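Local coordinates for hypothetical bacterial 6-phosphogluconolactonase (Bacteroides fragilis, PDB 3SCY), which probably hydrolyses 6-phosphogluconolactone to 6-phosphogluconate, as expected of a seven-bladed beta-propeller lactonase, at residues 16-21 with 355-360; 51-56 with 65-70; 226-231 with 262-267; 329-334 with 342-347. All coordinates share one frame; numbering follows the deposited sequence. Where two conformers were deposited one is given.

How the contacts relate
The four contacts sample different joints of one seven-bladed propeller. Contact 1 closes the ring by pairing the two ends of the chain, and contact 2 is the inner hairpin of a neighbouring blade; both are buried and joined by backbone hydrogen bonds, and they touch through Tyr21 with Glu69 and Lys358 with Tyr54. Contact 3, also buried, packs the side chains of one blade against the next and relies on apolar contact. Contact 4 is an outer hairpin, partly open to solvent, where ordered waters and a sodium ion supplement the strand pairing; Ile330 connects it to contact 1. Contacts 1, 2 and 4 thus pair strands within a blade, whereas contact 3 joins two blades.

Contact 1 (16-21 with 355-360); sequences MLVGTY and VCLKFV
Leu17 and Lys358 exchange two backbone hydrogen bonds, Leu17 N to Lys358 O at 2.9 Å and Lys358 N to Leu17 O at 3.0 Å. They belong to the ring closure of a beta-propeller, in which the last strand, 354-360, pairs antiparallel with the first, 13-20, so that both chain ends build one blade. Gly19 N continues the ladder to Cys356 O. Beyond it Val355 and Cys356 both face Gly19 in a classic beta bulge: Gly19 O accepts an almost straight bond from Val355 N (2.8 Å, 178° at the hydrogen) and a weak one from Cys356 N.

Side chains alternate along this ladder. Met16, Val18, Leu357 and Phe359 share one face, which packs on Leu321 of strand 319-324 in the preceding blade. There Val18 CG2 and Leu357 CD2 lie side by side, while Met16, a selenomethionine, makes a Met-aromatic contact with its SE 4.9 Å from the centroid of the Phe359 ring. Lys358 leaves from the other face and carries NZ to the hydroxyl of Tyr54. At the bulged end, Val355 CG1 lies anti to its own carbonyl carbon (chi1 -67°) and rests 3.7 Å from Tyr21 CD2.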
# COMPACT_ATOMS: atom_id res chain seq x y z
N MSE A 16 -7.12 12.36 6.57
CA MSE A 16 -6.17 11.26 6.61
C MSE A 16 -6.72 10.11 7.46
O MSE A 16 -7.19 10.33 8.58
CB MSE A 16 -4.83 11.75 7.17
CG MSE A 16 -3.78 10.63 7.24
SE MSE A 16 -2.03 11.33 7.67
CE MSE A 16 -2.27 11.66 9.34
N LEU A 17 -6.59 8.91 6.95
CA LEU A 17 -6.93 7.66 7.61
C LEU A 17 -5.64 7.02 8.07
O LEU A 17 -4.67 6.96 7.30
CB LEU A 17 -7.65 6.73 6.63
CG LEU A 17 -8.99 7.22 6.06
CD1 LEU A 17 -9.33 6.48 4.74
CD2 LEU A 17 -10.14 6.85 7.03
N VAL A 18 -5.62 6.53 9.31
CA VAL A 18 -4.44 5.87 9.86
C VAL A 18 -4.82 4.49 10.35
O VAL A 18 -5.60 4.37 11.30
CB VAL A 18 -3.80 6.69 10.99
CG1 VAL A 18 -2.56 5.97 11.55
CG2 VAL A 18 -3.44 8.10 10.51
N GLY A 19 -4.24 3.47 9.71
CA GLY A 19 -4.36 2.08 10.14
C GLY A 19 -3.23 1.77 11.11
O GLY A 19 -2.15 2.37 11.05
N THR A 20 -3.47 0.82 12.02
CA THR A 20 -2.54 0.43 13.08
C THR A 20 -2.58 -1.05 13.40
O THR A 20 -3.45 -1.77 12.92
CB THR A 20 -2.96 1.15 14.39
OG1 THR A 20 -4.21 0.60 14.86
CG2 THR A 20 -3.06 2.68 14.25
N TYR A 21 -1.66 -1.48 14.26
CA TYR A 21 -1.76 -2.78 14.92
C TYR A 21 -2.36 -2.50 16.28
O TYR A 21 -2.02 -1.50 16.92
CB TYR A 21 -0.41 -3.49 15.01
CG TYR A 21 -0.01 -4.11 13.69
CD1 TYR A 21 -0.71 -5.18 13.15
CD2 TYR A 21 1.06 -3.60 12.96
CE1 TYR A 21 -0.33 -5.76 11.95
CE2 TYR A 21 1.46 -4.18 11.76
CZ TYR A 21 0.75 -5.25 11.25
OH TYR A 21 1.13 -5.79 10.04
N VAL A 355 0.65 2.06 10.84
CA VAL A 355 1.24 1.27 9.75
C VAL A 355 0.57 1.52 8.39
O VAL A 355 0.93 0.85 7.43
CB VAL A 355 1.26 -0.26 10.08
CG1 VAL A 355 2.22 -0.58 11.24
CG2 VAL A 355 -0.13 -0.80 10.41
N CYS A 356 -0.42 2.44 8.28
CA CYS A 356 -1.02 2.69 6.98
C CYS A 356 -1.58 4.07 6.97
O CYS A 356 -2.35 4.40 7.85
CB CYS A 356 -2.10 1.67 6.65
SG CYS A 356 -2.79 1.89 4.99
N LEU A 357 -1.18 4.89 5.98
CA LEU A 357 -1.65 6.24 5.81
C LEU A 357 -2.34 6.37 4.48
O LEU A 357 -1.79 5.94 3.46
CB LEU A 357 -0.49 7.24 5.86
CG LEU A 357 0.46 7.13 7.07
CD1 LEU A 357 1.60 8.15 6.96
CD2 LEU A 357 -0.28 7.31 8.37
N LYS A 358 -3.54 6.95 4.49
CA LYS A 358 -4.27 7.23 3.25
C LYS A 358 -4.93 8.57 3.32
O LYS A 358 -5.27 9.02 4.41
CB LYS A 358 -5.35 6.16 2.98
CG LYS A 358 -4.80 4.76 2.68
CD LYS A 358 -4.11 4.64 1.33
CE LYS A 358 -3.50 3.27 1.20
NZ LYS A 358 -3.00 3.04 -0.18
N PHE A 359 -5.11 9.23 2.16
CA PHE A 359 -5.83 10.51 2.13
C PHE A 359 -7.11 10.39 1.34
O PHE A 359 -7.19 9.61 0.39
CB PHE A 359 -5.01 11.64 1.48
CG PHE A 359 -3.79 12.09 2.25
CD1 PHE A 359 -3.90 12.56 3.56
CD2 PHE A 359 -2.53 12.12 1.64
CE1 PHE A 359 -2.78 12.98 4.27
CE2 PHE A 359 -1.41 12.57 2.34
CZ PHE A 359 -1.54 13.01 3.65
N VAL A 360 -8.11 11.18 1.73
CA VAL A 360 -9.39 11.43 1.06
C VAL A 360 -9.40 12.97 0.89
O VAL A 360 -9.19 13.70 1.88
CB VAL A 360 -10.59 10.88 1.84
CG1 VAL A 360 -11.91 11.14 1.10
CG2 VAL A 360 -10.42 9.40 2.15

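Contact 2 (51-56 with 65-70); sequences NPSYLI and YSVNEF
Asn51 to Ile56 and Tyr65 to Phe70 form the two arms of a beta hairpin, the innermost strand of a propeller blade and the strand next to it, together with the loop that leads into the first and the one that follows the second. Regular pairing occupies one end, where Ile56 and Tyr65 exchange two backbone hydrogen bonds of 2.8 Å and Leu55 faces Ser66 in a non-hydrogen-bonded pair. Val67 N then donates to Tyr54 O at 2.9 Å.

Farther on, an inverse gamma turn centred on Pro52 bends the first arm. Asn51 O is shared by a weak bond from Ser53 N within the turn and a straight one from Glu69 N across the contact (2.9 Å, 174° at the hydrogen). The Asn51 amide reaches back over the second arm: ND2 donates to Glu69 O at 3.1 Å and sits 3.3 Å above the plane of the Phe70 ring, offset toward its rim, with amide and ring planes 34° apart. Ser53 OG gives a 2.7 Å hydrogen bond to Glu69 OE1, approaching on the anti side of the carboxylate. That oxygen also bonds to Tyr21 OH, so two hydroxyls converge on OE1 and help to orient the carboxylate, near an unidentified bound molecule, probably from the crystallisation liquor.

Within the blade, strand 76-83 borders the far edge of strand 63-68. Ile29 of strand 28-35, in the preceding blade, packs against Leu55 and Ser66, while Leu105 of strand 102-107, in the following blade, covers Ile56 and Tyr65.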
# COMPACT_ATOMS: atom_id res chain seq x y z
N ASN A 51 -6.60 -4.95 14.36
CA ASN A 51 -5.48 -4.99 13.41
C ASN A 51 -5.84 -4.49 12.00
O ASN A 51 -5.63 -5.21 11.01
CB ASN A 51 -4.87 -6.38 13.32
CG ASN A 51 -4.06 -6.72 14.53
OD1 ASN A 51 -3.61 -5.85 15.27
ND2 ASN A 51 -4.04 -8.00 14.86
N PRO A 52 -6.33 -3.24 11.88
CA PRO A 52 -6.58 -2.67 10.54
C PRO A 52 -5.26 -2.15 9.94
O PRO A 52 -5.02 -0.94 9.85
CB PRO A 52 -7.57 -1.54 10.85
CG PRO A 52 -7.16 -1.05 12.21
CD PRO A 52 -6.62 -2.25 12.95
N SER A 53 -4.35 -3.10 9.62
CA SER A 53 -2.99 -2.72 9.22
C SER A 53 -2.88 -2.12 7.81
O SER A 53 -1.85 -1.55 7.45
CB SER A 53 -2.04 -3.89 9.35
OG SER A 53 -2.43 -4.87 8.42
N TYR A 54 -3.93 -2.27 7.02
CA TYR A 54 -4.01 -1.67 5.71
C TYR A 54 -5.46 -1.34 5.46
O TYR A 54 -6.36 -2.10 5.83
CB TYR A 54 -3.44 -2.60 4.58
CG TYR A 54 -2.82 -1.79 3.47
CD1 TYR A 54 -1.50 -1.34 3.56
CD2 TYR A 54 -3.58 -1.36 2.38
CE1 TYR A 54 -0.96 -0.47 2.62
CE2 TYR A 54 -3.04 -0.50 1.42
CZ TYR A 54 -1.73 -0.06 1.55
OH TYR A 54 -1.15 0.80 0.63
N LEU A 55 -5.68 -0.21 4.83
CA LEU A 55 -7.02 0.23 4.52
C LEU A 55 -7.00 1.10 3.27
O LEU A 55 -5.96 1.64 2.88
CB LEU A 55 -7.66 1.01 5.71
CG LEU A 55 -6.84 2.14 6.34
CD1 LEU A 55 -6.91 3.41 5.53
CD2 LEU A 55 -7.40 2.49 7.71
N ILE A 56 -8.17 1.24 2.68
CA ILE A 56 -8.34 2.06 1.49
C ILE A 56 -9.66 2.74 1.50
O ILE A 56 -10.66 2.14 1.88
CB ILE A 56 -8.19 1.20 0.17
CG1 ILE A 56 -9.19 0.02 0.09
CG2 ILE A 56 -6.73 0.79 -0.11
CD1 ILE A 56 -9.35 -0.48 -1.36
N TYR A 65 -12.42 0.51 3.38
CA TYR A 65 -12.30 -0.93 3.57
C TYR A 65 -11.00 -1.20 4.23
O TYR A 65 -9.98 -0.63 3.83
CB TYR A 65 -12.41 -1.70 2.24
CG TYR A 65 -13.70 -1.39 1.53
CD1 TYR A 65 -14.86 -2.09 1.82
CD2 TYR A 65 -13.78 -0.33 0.62
CE1 TYR A 65 -16.08 -1.78 1.20
CE2 TYR A 65 -15.00 0.02 0.04
CZ TYR A 65 -16.14 -0.71 0.32
OH TYR A 65 -17.34 -0.39 -0.26
N SER A 66 -11.00 -2.04 5.27
CA SER A 66 -9.75 -2.35 5.96
C SER A 66 -9.56 -3.82 6.09
O SER A 66 -10.53 -4.57 6.19
CB SER A 66 -9.72 -1.70 7.35
OG SER A 66 -10.39 -2.47 8.33
N VAL A 67 -8.31 -4.25 6.16
CA VAL A 67 -8.06 -5.64 6.48
C VAL A 67 -8.26 -5.75 8.00
O VAL A 67 -8.33 -4.73 8.70
CB VAL A 67 -6.66 -6.14 6.08
CG1 VAL A 67 -6.43 -6.01 4.58
CG2 VAL A 67 -5.55 -5.43 6.89
N ASN A 68 -8.36 -7.00 8.49
CA ASN A 68 -8.28 -7.36 9.91
C ASN A 68 -7.18 -8.40 9.90
O ASN A 68 -7.45 -9.56 9.53
CB ASN A 68 -9.62 -7.84 10.48
CG ASN A 68 -10.69 -6.78 10.37
OD1 ASN A 68 -10.72 -5.80 11.12
ND2 ASN A 68 -11.57 -6.92 9.39
N GLU A 69 -5.94 -7.99 10.17
CA GLU A 69 -4.79 -8.86 9.98
C GLU A 69 -4.58 -9.80 11.15
O GLU A 69 -3.97 -9.44 12.16
CB GLU A 69 -3.53 -8.05 9.66
CG GLU A 69 -2.40 -8.94 9.16
CD GLU A 69 -1.04 -8.30 9.04
OE1 GLU A 69 -0.96 -7.05 9.08
OE2 GLU A 69 -0.06 -9.04 8.85
N PHE A 70 -5.09 -11.02 10.98
CA PHE A 70 -5.00 -12.11 11.93
C PHE A 70 -4.52 -13.36 11.25
O PHE A 70 -4.84 -13.58 10.07
CB PHE A 70 -6.36 -12.34 12.60
CG PHE A 70 -6.65 -11.26 13.59
CD1 PHE A 70 -6.09 -11.29 14.86
CD2 PHE A 70 -7.45 -10.18 13.24
CE1 PHE A 70 -6.34 -10.27 15.78
CE2 PHE A 70 -7.67 -9.14 14.14
CZ PHE A 70 -7.13 -9.20 15.42

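Contact 3 (226-231 with 262-267); sequences YLINEI and GDIHLS
Asp263 OD2 is held by two donors, His265 NE2 at 2.8 Å and the backbone N of Phe311, while the carbonyl oxygen of the same residue faces Ile228 across the contact, in the modelled conformer of that isoleucine. The histidine meets OD2 in the plane of its own imidazole but from above the plane of the carboxylate. OD1 has partners as well, a weak bond from Ile264 N and another from His215 ND1, which together leave the carboxylate little freedom to turn.

The side chain of Asp263 leaves its strand away from strand 224-229. Toward strand 224-229 the contact is made by apolar side chains, the usual way in which successive blades of a propeller join: the second strand of one blade packs on the innermost strand, 261-266, of the next. The segment axes approach to 7.0 Å, too wide for a shared ladder, and run 160° apart. Ile228 and Ile264 lie alongside with opposite sense, with CG2 of the modelled Ile228 3.7 Å from CG2 of Ile264. Because CG1 of Ile264 is anti to its backbone N (chi1 -171°), CD1 stretches to 3.7 Å from Tyr226 CB. Leu266 CD1 comes to 4.0 Å from Tyr226 CE2, the leucine arm standing roughly perpendicular to the tyrosine.

The alternation of the strand therefore divides the chemistry: Ile264 and Leu266 join the blades by dispersion and burial of apolar surface, whereas Asp263 bonds to His265, His215 and Phe311.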
# COMPACT_ATOMS: atom_id res chain seq x y z
N TYR A 226 7.31 0.26 -10.52
CA TYR A 226 8.43 0.18 -9.58
C TYR A 226 8.06 -0.73 -8.44
O TYR A 226 6.98 -0.61 -7.88
CB TYR A 226 8.81 1.57 -9.06
CG TYR A 226 9.20 2.50 -10.18
CD1 TYR A 226 10.53 2.59 -10.61
CD2 TYR A 226 8.26 3.32 -10.79
CE1 TYR A 226 10.88 3.40 -11.69
CE2 TYR A 226 8.60 4.14 -11.86
CZ TYR A 226 9.92 4.19 -12.30
OH TYR A 226 10.24 5.02 -13.34
N LEU A 227 8.95 -1.67 -8.15
CA LEU A 227 8.74 -2.64 -7.10
C LEU A 227 9.77 -2.49 -6.00
O LEU A 227 10.96 -2.34 -6.30
CB LEU A 227 8.88 -4.06 -7.72
CG LEU A 227 8.95 -5.25 -6.78
CD1 LEU A 227 7.60 -5.52 -6.11
CD2 LEU A 227 9.43 -6.52 -7.53
N ILE A 228 9.32 -2.54 -4.73
CA ILE A 228 10.22 -2.53 -3.59
C ILE A 228 10.30 -3.96 -3.08
O ILE A 228 9.25 -4.58 -2.82
CB ILE A 228 9.89 -1.49 -2.48
CG1 ILE A 228 11.02 -1.47 -1.42
CG2 ILE A 228 8.50 -1.74 -1.82
CD1 ILE A 228 11.01 -0.34 -0.47
N ASN A 229 11.53 -4.48 -2.93
CA ASN A 229 11.79 -5.83 -2.47
C ASN A 229 12.20 -5.79 -1.02
O ASN A 229 13.22 -5.16 -0.69
CB ASN A 229 12.86 -6.47 -3.34
CG ASN A 229 12.36 -6.72 -4.73
OD1 ASN A 229 11.40 -7.45 -4.93
ND2 ASN A 229 12.98 -6.10 -5.71
N GLU A 230 11.41 -6.44 -0.15
CA GLU A 230 11.66 -6.41 1.29
C GLU A 230 13.00 -7.03 1.67
O GLU A 230 13.75 -6.43 2.43
CB GLU A 230 10.54 -7.12 2.06
CG GLU A 230 10.78 -7.18 3.56
CD GLU A 230 9.57 -7.57 4.38
OE1 GLU A 230 8.45 -7.16 4.03
OE2 GLU A 230 9.77 -8.21 5.44
N ILE A 231 13.28 -8.25 1.18
CA ILE A 231 14.47 -8.97 1.61
C ILE A 231 15.73 -8.48 0.90
O ILE A 231 16.75 -8.27 1.55
CB ILE A 231 14.27 -10.48 1.39
CG1 ILE A 231 12.97 -10.98 2.05
CG2 ILE A 231 15.49 -11.27 1.92
CD1 ILE A 231 12.55 -12.44 1.60
N GLY A 262 10.36 -1.50 2.96
CA GLY A 262 8.94 -1.33 3.21
C GLY A 262 8.07 -0.81 2.10
O GLY A 262 7.46 -1.60 1.36
N ASP A 263 7.92 0.49 2.03
CA ASP A 263 6.99 1.09 1.09
C ASP A 263 7.69 1.88 -0.03
O ASP A 263 8.89 2.11 0.00
CB ASP A 263 6.02 1.98 1.86
CG ASP A 263 4.66 2.20 1.22
OD1 ASP A 263 4.37 1.53 0.17
OD2 ASP A 263 3.88 2.99 1.77
N ILE A 264 6.92 2.21 -1.06
CA ILE A 264 7.46 2.88 -2.24
C ILE A 264 6.41 3.82 -2.82
O ILE A 264 5.24 3.46 -2.98
CB ILE A 264 7.92 1.81 -3.29
CG1 ILE A 264 8.70 2.47 -4.45
CG2 ILE A 264 6.74 0.92 -3.79
CD1 ILE A 264 9.43 1.42 -5.37
N HIS A 265 6.86 5.07 -3.15
CA HIS A 265 5.99 6.10 -3.70
C HIS A 265 6.75 7.03 -4.60
O HIS A 265 7.90 7.38 -4.34
CB HIS A 265 5.32 6.95 -2.59
CG HIS A 265 4.40 6.18 -1.71
ND1 HIS A 265 3.06 6.07 -2.00
CD2 HIS A 265 4.67 5.47 -0.59
CE1 HIS A 265 2.55 5.29 -1.06
NE2 HIS A 265 3.48 4.89 -0.20
N LEU A 266 6.07 7.46 -5.66
CA LEU A 266 6.59 8.48 -6.53
C LEU A 266 6.02 9.80 -6.08
O LEU A 266 4.85 9.86 -5.66
CB LEU A 266 6.16 8.21 -7.99
CG LEU A 266 6.94 7.16 -8.74
CD1 LEU A 266 6.14 6.61 -9.89
CD2 LEU A 266 8.24 7.73 -9.28
N SER A 267 6.80 10.88 -6.23
CA SER A 267 6.24 12.21 -6.03
C SER A 267 5.13 12.42 -7.11
O SER A 267 5.23 11.85 -8.21
CB SER A 267 7.33 13.29 -6.11
OG SER A 267 8.06 13.26 -7.32

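Contact 4 (329-334 with 342-347); sequences VIQIFE and LTDIKK. With NA (sodium ion), chain E.
The Phe333 ring lies against the backbone and side chain of Asp344, with CE2 3.7 Å from Asp344 CB and the ring and carboxylate planes 46° apart. A second pair of flat groups, the Gln331 amide and the Asp344 carboxylate, stands almost perpendicular; water 1 joins them, accepting from Gln331 NE2 and donating to Asp344 OD2. Gln331 OE1 accepts from Gly305 N, so the amide is held at both ends.

Both pairs belong to an outer beta hairpin of a propeller blade. Glu334 and Thr343 exchange backbone hydrogen bonds, the shorter from Glu334 N to Thr343 O at 2.7 Å, and Ile345 N adds one to Ile332 O. Asp344 OD1 then accepts from Lys346 N at 2.9 Å in an Asx turn, where the regular pairing breaks. Water 2 spans the break, accepting from Ile332 N and Lys347 N and lying 2.7 Å from Asp344 OD1, to which it probably donates. Ile345 CD1 nevertheless keeps apolar contact with Ile332 CG2, 3.5 Å away.

At the opposite end of segment 342-347, Leu342 O binds the sodium ion at 2.4 Å; four waters and Gln302 of strand 296-303 complete the site. The ion thus links the outermost strands of two successive blades, while strand 319-324 flanks the other edge of strand 329-335 and Ile330 packs on strand 13-20.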
# COMPACT_ATOMS: atom_id res chain seq x y z
N VAL A 329 4.62 7.24 16.13
CA VAL A 329 4.47 8.59 15.58
C VAL A 329 4.32 8.57 14.08
O VAL A 329 4.77 7.63 13.42
CB VAL A 329 5.65 9.57 15.92
CG1 VAL A 329 5.71 9.93 17.41
CG2 VAL A 329 7.00 9.04 15.41
N ILE A 330 3.73 9.64 13.54
CA ILE A 330 3.67 9.93 12.12
C ILE A 330 4.58 11.14 11.97
O ILE A 330 4.24 12.20 12.51
CB ILE A 330 2.28 10.16 11.53
CG1 ILE A 330 1.46 8.88 11.65
CG2 ILE A 330 2.40 10.60 10.04
CD1 ILE A 330 -0.09 9.16 11.65
N GLN A 331 5.76 10.99 11.34
CA GLN A 331 6.69 12.10 11.16
C GLN A 331 6.36 12.86 9.89
O GLN A 331 6.05 12.23 8.86
CB GLN A 331 8.09 11.57 11.05
CG GLN A 331 8.80 11.31 12.33
CD GLN A 331 10.22 10.95 11.97
OE1 GLN A 331 10.45 10.02 11.20
NE2 GLN A 331 11.18 11.73 12.42
N ILE A 332 6.45 14.20 9.94
CA ILE A 332 6.10 15.01 8.80
C ILE A 332 7.35 15.65 8.19
O ILE A 332 8.06 16.39 8.89
CB ILE A 332 5.06 16.12 9.18
CG1 ILE A 332 3.97 15.65 10.19
CG2 ILE A 332 4.48 16.81 7.94
CD1 ILE A 332 3.08 14.45 9.72
N PHE A 333 7.62 15.37 6.90
CA PHE A 333 8.76 15.94 6.19
C PHE A 333 8.33 16.85 5.07
O PHE A 333 7.41 16.54 4.32
CB PHE A 333 9.68 14.85 5.60
CG PHE A 333 10.31 13.95 6.63
CD1 PHE A 333 9.65 12.79 7.05
CD2 PHE A 333 11.56 14.24 7.16
CE1 PHE A 333 10.21 11.98 8.04
CE2 PHE A 333 12.11 13.44 8.16
CZ PHE A 333 11.46 12.29 8.56
N GLU A 334 8.96 18.01 4.97
CA GLU A 334 8.71 18.90 3.86
C GLU A 334 9.63 18.47 2.71
O GLU A 334 10.80 18.17 2.96
CB GLU A 334 8.94 20.37 4.26
CG GLU A 334 8.57 21.33 3.15
CD GLU A 334 8.55 22.81 3.48
OE1 GLU A 334 8.68 23.16 4.67
OE2 GLU A 334 8.35 23.61 2.53
N LEU A 342 14.39 16.01 1.88
CA LEU A 342 13.39 16.10 2.94
C LEU A 342 13.88 16.86 4.16
O LEU A 342 15.07 16.79 4.49
CB LEU A 342 12.99 14.67 3.36
CG LEU A 342 12.48 13.77 2.25
CD1 LEU A 342 12.14 12.38 2.79
CD2 LEU A 342 11.24 14.37 1.56
N THR A 343 12.94 17.56 4.85
CA THR A 343 13.20 18.32 6.08
C THR A 343 12.12 18.00 7.10
O THR A 343 10.95 18.25 6.84
CB THR A 343 13.24 19.84 5.80
OG1 THR A 343 14.18 20.11 4.77
CG2 THR A 343 13.57 20.66 7.05
N ASP A 344 12.51 17.48 8.27
CA ASP A 344 11.56 17.21 9.36
C ASP A 344 11.08 18.56 9.89
O ASP A 344 11.89 19.41 10.32
CB ASP A 344 12.22 16.37 10.46
CG ASP A 344 11.28 15.87 11.55
OD1 ASP A 344 10.10 16.31 11.58
OD2 ASP A 344 11.73 15.07 12.38
N ILE A 345 9.75 18.78 9.83
CA ILE A 345 9.14 20.04 10.26
C ILE A 345 8.77 19.98 11.74
O ILE A 345 8.31 20.99 12.29
CB ILE A 345 7.94 20.46 9.38
CG1 ILE A 345 6.70 19.55 9.60
CG2 ILE A 345 8.32 20.61 7.90
CD1 ILE A 345 5.41 20.08 8.88
N LYS A 346 9.02 18.83 12.40
CA LYS A 346 8.81 18.61 13.85
C LYS A 346 7.34 18.89 14.26
O LYS A 346 7.06 19.69 15.17
CB LYS A 346 9.81 19.44 14.71
CG LYS A 346 11.30 19.28 14.34
CD LYS A 346 11.82 17.85 14.41
CE LYS A 346 12.41 17.45 15.73
NZ LYS A 346 12.96 16.07 15.69
N LYS A 347 6.41 18.23 13.56
CA LYS A 347 4.97 18.31 13.79
C LYS A 347 4.42 16.88 13.89
O LYS A 347 3.37 16.56 13.33
CB LYS A 347 4.26 19.13 12.69
CG LYS A 347 4.66 20.61 12.67
CD LYS A 347 3.69 21.47 11.87
CE LYS A 347 4.25 22.84 11.56
NZ LYS A 347 4.41 23.68 12.78
NA NA E . 16.86 15.35 5.06
O HOH W 1 10.25 13.92 14.31
O HOH W 2 7.50 15.75 12.15
O HOH W 3 13.27 19.80 2.27
O HOH W 4 16.92 14.21 2.67
O HOH W 5 17.57 16.67 6.76
O HOH W 6 18.70 13.61 5.52
O HOH W 7 18.43 16.64 3.36